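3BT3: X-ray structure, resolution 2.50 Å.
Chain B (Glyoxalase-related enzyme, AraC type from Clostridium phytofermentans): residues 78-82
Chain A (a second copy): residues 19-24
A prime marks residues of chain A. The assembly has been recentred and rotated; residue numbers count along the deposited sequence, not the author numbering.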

# COMPACT_ATOMS: atom_id res chain seq x y z
N PHE B 78 10.15 2.50 -4.40
CA PHE B 78 9.85 1.59 -3.29
C PHE B 78 8.53 0.85 -3.48
O PHE B 78 7.46 1.45 -3.41
CB PHE B 78 9.82 2.35 -1.96
CG PHE B 78 9.60 1.47 -0.76
CD1 PHE B 78 10.53 0.50 -0.41
CD2 PHE B 78 8.42 1.56 -0.02
CE1 PHE B 78 10.30 -0.37 0.65
CE2 PHE B 78 8.18 0.70 1.05
CZ PHE B 78 9.12 -0.27 1.39
N ARG B 79 8.61 -0.46 -3.71
CA ARG B 79 7.43 -1.30 -3.91
C ARG B 79 7.27 -2.39 -2.86
O ARG B 79 6.74 -3.45 -3.15
CB ARG B 79 7.50 -1.98 -5.28
CG ARG B 79 7.76 -1.07 -6.45
CD ARG B 79 7.93 -1.92 -7.70
NE ARG B 79 8.67 -3.14 -7.38
CZ ARG B 79 9.22 -3.94 -8.29
NH1 ARG B 79 9.13 -3.65 -9.58
NH2 ARG B 79 9.87 -5.04 -7.89
N GLY B 80 7.74 -2.14 -1.64
CA GLY B 80 7.61 -3.14 -0.60
C GLY B 80 6.61 -2.72 0.44
O GLY B 80 5.76 -1.88 0.20
N PHE B 81 6.69 -3.32 1.62
CA PHE B 81 5.79 -2.97 2.69
C PHE B 81 6.54 -2.24 3.80
O PHE B 81 7.66 -2.59 4.13
CB PHE B 81 5.16 -4.22 3.30
CG PHE B 81 4.13 -4.88 2.44
CD1 PHE B 81 2.79 -4.53 2.56
CD2 PHE B 81 4.48 -5.89 1.55
CE1 PHE B 81 1.81 -5.18 1.81
CE2 PHE B 81 3.52 -6.54 0.80
CZ PHE B 81 2.18 -6.19 0.93
N HIS B 82 5.91 -1.20 4.36
CA HIS B 82 6.48 -0.49 5.50
C HIS B 82 5.96 -1.32 6.66
O HIS B 82 4.83 -1.79 6.62
CB HIS B 82 5.93 0.94 5.64
CG HIS B 82 6.43 1.89 4.61
ND1 HIS B 82 5.65 2.36 3.58
CD2 HIS B 82 7.65 2.45 4.43
CE1 HIS B 82 6.36 3.17 2.81
NE2 HIS B 82 7.58 3.24 3.31
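Chain A (19-24) VVRENG

How does chain A approach the start of the chain B stretch? It comes in as an extended strand through Val19′ and Val20′ and runs obliquely across chain B, so the two backbones do not pair along their lengths. Their CA atoms come nearest at Arg79 CA and Asn23′ CA, 5.7 Å apart. Phe78 takes no part; its side chain stays out of reach.

What does Arg79 do with its long side chain? Its CA-to-CB bond points sideways, but the m, t, m rotamer carries the guanidinium nearer to chain A. There the carbonyl of Val20′ lies over one face of the group, with Val20′ O 2.9 Å from Arg79 NH2 and 3.0 Å from Arg79 NH1. Short as these distances are, neither is a hydrogen bond: the N-H bonds lie in the guanidinium plane and point poorly at an oxygen above it. The carbonyl of Arg21′ is more distant and oblique, with Arg21′ O 3.8 Å from Arg79 NH1, while the Arg21′ side chain starts away from chain B.

Which contact holds the backbone of chain B? The CA-to-CB bond of Asn23′ points toward chain B, and, with chi1 in the t well, its side-chain amide donates a hydrogen bond from Asn23′ ND2 to Arg79 O, 3.1 Å long with an angle of 149° at the hydrogen. This is the only hydrogen bond between the stretches, and it ties a side chain to a main-chain carbonyl.

Does the contact continue into the strand of chain B? Gly80 adds little: Gly80 O is 3.7 Å from Asn23′ ND2, without a hydrogen bond. At Phe81 the ring offers a face to the same amide, with Asn23′ ND2 4.2 Å from Phe81 CE2. His82 lies beyond reach, as does Gly24′ on the other chain.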

# COMPACT_ATOMS: atom_id res chain seq x y z
N VAL A 19 8.66 -12.10 -10.20
CA VAL A 19 8.97 -10.72 -9.84
C VAL A 19 7.71 -9.94 -9.56
O VAL A 19 6.66 -10.20 -10.15
CB VAL A 19 9.71 -9.98 -10.97
CG1 VAL A 19 10.97 -10.72 -11.35
CG2 VAL A 19 8.80 -9.83 -12.18
N VAL A 20 7.80 -8.98 -8.65
CA VAL A 20 6.66 -8.15 -8.32
C VAL A 20 6.68 -6.98 -9.29
O VAL A 20 7.59 -6.17 -9.26
CB VAL A 20 6.72 -7.64 -6.87
CG1 VAL A 20 5.56 -6.67 -6.61
CG2 VAL A 20 6.65 -8.81 -5.90
N ARG A 21 5.68 -6.91 -10.16
CA ARG A 21 5.61 -5.83 -11.12
C ARG A 21 5.03 -4.56 -10.52
O ARG A 21 5.55 -3.46 -10.73
CB ARG A 21 4.79 -6.26 -12.33
CG ARG A 21 5.53 -6.19 -13.65
CD ARG A 21 6.91 -6.84 -13.55
NE ARG A 21 7.55 -7.00 -14.86
CZ ARG A 21 8.82 -7.34 -15.03
NH1 ARG A 21 9.61 -7.55 -13.99
NH2 ARG A 21 9.31 -7.49 -16.26
N GLU A 22 3.94 -4.70 -9.76
CA GLU A 22 3.31 -3.54 -9.14
C GLU A 22 2.81 -3.90 -7.76
O GLU A 22 2.50 -5.06 -7.49
CB GLU A 22 2.13 -3.04 -9.97
CG GLU A 22 2.49 -2.66 -11.40
CD GLU A 22 1.39 -1.88 -12.10
OE1 GLU A 22 0.21 -2.27 -11.99
OE2 GLU A 22 1.72 -0.86 -12.76
N ASN A 23 2.74 -2.90 -6.89
CA ASN A 23 2.27 -3.13 -5.53
C ASN A 23 1.70 -1.88 -4.91
O ASN A 23 2.27 -1.34 -3.98
CB ASN A 23 3.41 -3.66 -4.65
CG ASN A 23 2.94 -4.01 -3.26
OD1 ASN A 23 1.85 -4.55 -3.08
ND2 ASN A 23 3.76 -3.72 -2.26
N GLY A 24 0.57 -1.42 -5.43
CA GLY A 24 -0.07 -0.23 -4.89
C GLY A 24 -0.86 -0.58 -3.65
O GLY A 24 -1.43 -1.66 -3.57